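PDB 2RET: EpsJ from Vibrio vulnificus, which is a pseudopilin of the type 2 secretion system that forms a complex with the pseudopilin EpsI and probably helps build the pseudopilus. Local coordinates for residues A16-M28 and G113-L125. Sequence-based numbering, arbitrary orientation.
Sequences ARLNELQRALVMM and GVVTPLLSDVEEL
Helix 16-28 crosses strand 114-119, the outermost of its sheet within this chain, their N-to-C directions 117° apart and their axes 7.5 Å apart at closest approach, with Ala24 and Leu118 nearest, their CA atoms 5.5 Å apart. The pairing belongs to the pilin-like fold, in which a long N-terminal helix lies against antiparallel sheet. Leu118 and Leu119 form a classic beta bulge opposite Leu97, and both send their side chains to the helix. The Leu118 branch point rests on Ala24, with CG 3.7 Å from Ala24 CA, and its CD1 meets CB of Met27, a selenomethionine. Leu119 CD2 touches Leu21 CD1, while Leu119 CD1 lies by Leu21 CA. Other side chains of this helix, including Leu18 and Leu25, pack on the EpsI chain.

Polar groups hold the chain at Ser120. The Glu20 chain runs extended with CG anti to the backbone N (chi1 -172°), which brings OE2 3.0 Å from Ser120 N in a nearly straight hydrogen bond. Arg17 bonds Glu20 OE1 through NH1 in a salt bridge, and its NE pairs with Asp157. Asp157 and Glu20 thus help fix the guanidinium, which grips one carbonyl oxygen end-on: Arg17 NH1 and NH2 reach Ser120 O at 3.0 and 3.2 Å, both from the same face of the carbonyl plane.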
loop_
_atom_site.group_PDB
_atom_site.type_symbol
_atom_site.label_atom_id
_atom_site.label_comp_id
_atom_site.label_asym_id
_atom_site.label_seq_id
_atom_site.Cartn_x
_atom_site.Cartn_y
_atom_site.Cartn_z
ATOM N N ALA B 16 18.655 -30.294 21.250
ATOM C CA ALA B 16 17.800 -29.371 22.023
ATOM C C ALA B 16 18.332 -27.940 22.079
ATOM O O ALA B 16 17.559 -26.975 22.066
ATOM C CB ALA B 16 17.561 -29.898 23.445
ATOM N N ARG B 17 19.650 -27.804 22.142
ATOM C CA ARG B 17 20.302 -26.504 22.084
ATOM C C ARG B 17 20.149 -25.814 20.706
ATOM O O ARG B 17 19.854 -24.609 20.628
ATOM C CB ARG B 17 21.779 -26.658 22.470
ATOM C CG ARG B 17 22.635 -25.447 22.241
ATOM C CD ARG B 17 22.088 -24.263 23.001
ATOM N NE ARG B 17 23.078 -23.220 23.217
ATOM C CZ ARG B 17 22.812 -22.083 23.842
ATOM N NH1 ARG B 17 21.599 -21.848 24.281
ATOM N NH2 ARG B 17 23.760 -21.185 24.039
ATOM N N LEU B 18 20.374 -26.559 19.629
ATOM C CA LEU B 18 20.199 -26.009 18.286
ATOM C C LEU B 18 18.756 -25.654 18.000
ATOM O O LEU B 18 18.502 -24.711 17.281
ATOM C CB LEU B 18 20.666 -26.981 17.189
ATOM C CG LEU B 18 22.130 -26.981 16.760
ATOM C CD1 LEU B 18 22.273 -27.951 15.579
ATOM C CD2 LEU B 18 22.666 -25.594 16.411
ATOM N N ASN B 19 17.830 -26.454 18.515
ATOM C CA ASN B 19 16.397 -26.171 18.465
ATOM C C ASN B 19 16.019 -24.886 19.226
ATOM O O ASN B 19 15.216 -24.084 18.765
ATOM C CB ASN B 19 15.602 -27.333 19.062
ATOM C CG ASN B 19 15.496 -28.564 18.120
ATOM O OD1 ASN B 19 15.794 -28.505 16.920
ATOM N ND2 ASN B 19 15.066 -29.679 18.687
ATOM N N GLU B 20 16.616 -24.697 20.395
ATOM C CA GLU B 20 16.463 -23.483 21.166
ATOM C C GLU B 20 16.906 -22.259 20.388
ATOM O O GLU B 20 16.209 -21.232 20.375
ATOM C CB GLU B 20 17.246 -23.591 22.467
ATOM C CG GLU B 20 17.004 -22.443 23.459
ATOM C CD GLU B 20 18.033 -22.423 24.571
ATOM O OE1 GLU B 20 19.037 -23.133 24.430
ATOM O OE2 GLU B 20 17.851 -21.709 25.578
ATOM N N LEU B 21 18.068 -22.376 19.755
ATOM C CA LEU B 21 18.647 -21.304 18.963
ATOM C C LEU B 21 17.831 -20.971 17.739
ATOM O O LEU B 21 17.630 -19.836 17.423
ATOM C CB LEU B 21 20.050 -21.704 18.524
ATOM C CG LEU B 21 20.883 -20.681 17.761
ATOM C CD1 LEU B 21 20.770 -19.260 18.402
ATOM C CD2 LEU B 21 22.353 -21.163 17.671
ATOM N N GLN B 22 17.373 -21.984 17.031
ATOM C CA GLN B 22 16.445 -21.784 15.907
ATOM C C GLN B 22 15.220 -20.976 16.350
ATOM O O GLN B 22 14.821 -20.054 15.677
ATOM C CB GLN B 22 16.014 -23.153 15.360
ATOM C CG GLN B 22 15.899 -23.302 13.857
ATOM C CD GLN B 22 15.685 -24.789 13.439
ATOM O OE1 GLN B 22 16.362 -25.710 13.946
ATOM N NE2 GLN B 22 14.748 -25.017 12.505
ATOM N N ARG B 23 14.624 -21.351 17.484
ATOM C CA ARG B 23 13.504 -20.614 18.053
ATOM C C ARG B 23 13.803 -19.160 18.347
ATOM O O ARG B 23 13.001 -18.295 18.029
ATOM C CB ARG B 23 12.959 -21.290 19.314
ATOM C CG ARG B 23 12.009 -22.398 19.014
ATOM C CD ARG B 23 11.203 -22.786 20.221
ATOM N NE ARG B 23 12.072 -23.161 21.308
ATOM C CZ ARG B 23 12.594 -24.373 21.479
ATOM N NH1 ARG B 23 12.339 -25.380 20.637
ATOM N NH2 ARG B 23 13.392 -24.574 22.508
ATOM N N ALA B 24 14.939 -18.914 18.986
ATOM C CA ALA B 24 15.424 -17.560 19.262
ATOM C C ALA B 24 15.557 -16.730 17.989
ATOM O O ALA B 24 15.147 -15.594 17.962
ATOM C CB ALA B 24 16.756 -17.606 20.026
ATOM N N LEU B 25 16.100 -17.320 16.926
ATOM C CA LEU B 25 16.380 -16.590 15.690
ATOM C C LEU B 25 15.100 -16.230 14.972
ATOM O O LEU B 25 15.016 -15.175 14.333
ATOM C CB LEU B 25 17.274 -17.415 14.750
ATOM C CG LEU B 25 18.766 -17.590 15.108
ATOM C CD1 LEU B 25 19.440 -18.488 14.110
ATOM C CD2 LEU B 25 19.477 -16.265 15.171
ATOM N N VAL B 26 14.119 -17.129 15.030
ATOM C CA VAL B 26 12.808 -16.864 14.444
ATOM C C VAL B 26 12.160 -15.666 15.109
ATOM O O VAL B 26 11.679 -14.776 14.441
ATOM C CB VAL B 26 11.868 -18.131 14.484
ATOM C CG1 VAL B 26 10.383 -17.782 14.179
ATOM C CG2 VAL B 26 12.375 -19.167 13.528
HETATM N N MSE B 27 12.154 -15.655 16.432
HETATM C CA MSE B 27 11.641 -14.528 17.227
HETATM C C MSE B 27 12.327 -13.194 16.933
HETATM O O MSE B 27 11.677 -12.170 16.762
HETATM C CB MSE B 27 11.753 -14.863 18.705
HETATM C CG MSE B 27 11.106 -13.819 19.609
HETATM SE SE MSE B 27 9.134 -13.858 19.554
HETATM C CE MSE B 27 9.002 -15.164 21.059
HETATM N N MSE B 28 13.637 -13.217 16.867
HETATM C CA MSE B 28 14.434 -12.027 16.539
HETATM C C MSE B 28 14.248 -11.547 15.126
HETATM O O MSE B 28 14.276 -10.348 14.875
HETATM C CB MSE B 28 15.906 -12.307 16.739
HETATM C CG MSE B 28 16.230 -12.684 18.153
HETATM SE SE MSE B 28 18.130 -13.088 18.373
HETATM C CE MSE B 28 18.945 -11.532 17.511
ATOM N N GLY B 113 6.403 -5.548 31.280
ATOM C CA GLY B 113 6.310 -6.212 29.987
ATOM C C GLY B 113 6.182 -7.713 30.142
ATOM O O GLY B 113 6.390 -8.244 31.240
ATOM N N VAL B 114 5.768 -8.369 29.059
ATOM C CA VAL B 114 5.720 -9.834 28.978
ATOM C C VAL B 114 7.128 -10.356 28.622
ATOM O O VAL B 114 7.659 -10.104 27.544
ATOM C CB VAL B 114 4.605 -10.337 27.985
ATOM C CG1 VAL B 114 4.535 -11.842 27.947
ATOM C CG2 VAL B 114 3.229 -9.785 28.395
ATOM N N VAL B 115 7.721 -11.078 29.553
ATOM C CA VAL B 115 9.085 -11.584 29.423
ATOM C C VAL B 115 9.123 -12.999 28.878
ATOM O O VAL B 115 8.474 -13.888 29.388
ATOM C CB VAL B 115 9.840 -11.575 30.781
ATOM C CG1 VAL B 115 11.338 -11.960 30.577
ATOM C CG2 VAL B 115 9.672 -10.241 31.445
ATOM N N THR B 116 9.900 -13.182 27.814
ATOM C CA THR B 116 10.178 -14.481 27.278
ATOM C C THR B 116 11.659 -14.820 27.435
ATOM O O THR B 116 12.504 -14.176 26.796
ATOM C CB THR B 116 9.810 -14.526 25.806
ATOM O OG1 THR B 116 8.427 -14.210 25.690
ATOM C CG2 THR B 116 10.064 -15.930 25.197
ATOM N N PRO B 117 11.973 -15.855 28.252
ATOM C CA PRO B 117 13.325 -16.462 28.212
ATOM C C PRO B 117 13.601 -17.102 26.865
ATOM O O PRO B 117 13.112 -18.194 26.591
ATOM C CB PRO B 117 13.300 -17.535 29.305
ATOM C CG PRO B 117 11.936 -17.532 29.882
ATOM C CD PRO B 117 11.071 -16.526 29.208
ATOM N N LEU B 118 14.402 -16.444 26.039
ATOM C CA LEU B 118 14.592 -16.879 24.671
ATOM C C LEU B 118 15.805 -17.818 24.467
ATOM O O LEU B 118 15.771 -18.768 23.649
ATOM C CB LEU B 118 14.730 -15.628 23.805
ATOM C CG LEU B 118 14.371 -15.748 22.339
ATOM C CD1 LEU B 118 12.963 -16.420 22.108
ATOM C CD2 LEU B 118 14.403 -14.366 21.754
ATOM N N LEU B 119 16.885 -17.545 25.186
ATOM C CA LEU B 119 18.130 -18.257 24.942
ATOM C C LEU B 119 19.069 -18.201 26.148
ATOM O O LEU B 119 19.512 -17.146 26.560
ATOM C CB LEU B 119 18.794 -17.666 23.682
ATOM C CG LEU B 119 19.888 -18.382 22.920
ATOM C CD1 LEU B 119 19.392 -19.660 22.311
ATOM C CD2 LEU B 119 20.389 -17.396 21.843
ATOM N N SER B 120 19.369 -19.379 26.679
ATOM C CA SER B 120 20.254 -19.538 27.809
ATOM C C SER B 120 21.706 -19.492 27.349
ATOM O O SER B 120 22.005 -19.563 26.172
ATOM C CB SER B 120 19.968 -20.866 28.505
ATOM O OG SER B 120 20.185 -21.902 27.565
ATOM N N ASP B 121 22.598 -19.308 28.290
ATOM C CA ASP B 121 24.030 -19.220 28.006
ATOM C C ASP B 121 24.394 -18.209 26.912
ATOM O O ASP B 121 25.124 -18.528 25.955
ATOM C CB ASP B 121 24.597 -20.606 27.695
ATOM C CG ASP B 121 24.711 -21.492 28.936
ATOM O OD1 ASP B 121 24.570 -21.012 30.093
ATOM O OD2 ASP B 121 24.962 -22.689 28.739
ATOM N N VAL B 122 23.889 -16.987 27.086
ATOM C CA VAL B 122 24.237 -15.850 26.231
ATOM C C VAL B 122 24.986 -14.891 27.127
ATOM O O VAL B 122 24.451 -14.433 28.099
ATOM C CB VAL B 122 22.987 -15.195 25.599
ATOM C CG1 VAL B 122 23.345 -13.881 24.898
ATOM C CG2 VAL B 122 22.361 -16.157 24.590
ATOM N N GLU B 123 26.236 -14.622 26.835
ATOM C CA GLU B 123 27.023 -13.769 27.699
ATOM C C GLU B 123 26.766 -12.287 27.417
ATOM O O GLU B 123 26.676 -11.462 28.347
ATOM C CB GLU B 123 28.510 -14.094 27.529
ATOM C CG GLU B 123 28.900 -15.466 28.123
ATOM C CD GLU B 123 30.240 -15.986 27.637
ATOM O OE1 GLU B 123 30.898 -15.311 26.814
ATOM O OE2 GLU B 123 30.641 -17.079 28.095
ATOM N N GLU B 124 26.620 -11.956 26.139
ATOM C CA GLU B 124 26.640 -10.570 25.697
ATOM C C GLU B 124 25.634 -10.411 24.583
ATOM O O GLU B 124 25.318 -11.373 23.867
ATOM C CB GLU B 124 28.051 -10.162 25.219
ATOM C CG GLU B 124 28.240 -8.649 25.110
ATOM C CD GLU B 124 29.612 -8.230 24.597
ATOM O OE1 GLU B 124 30.638 -8.853 24.997
ATOM O OE2 GLU B 124 29.663 -7.249 23.805
ATOM N N LEU B 125 25.095 -9.193 24.549
ATOM C CA LEU B 125 24.328 -8.614 23.498
ATOM C C LEU B 125 25.078 -7.363 23.034
ATOM O O LEU B 125 25.320 -6.487 23.813
ATOM C CB LEU B 125 22.930 -8.226 24.034
ATOM C CG LEU B 125 22.022 -7.390 23.113
ATOM C CD1 LEU B 125 21.689 -8.170 21.859
ATOM C CD2 LEU B 125 20.742 -6.891 23.830
HETATM O O HOH W 1 14.369 -20.258 22.313
#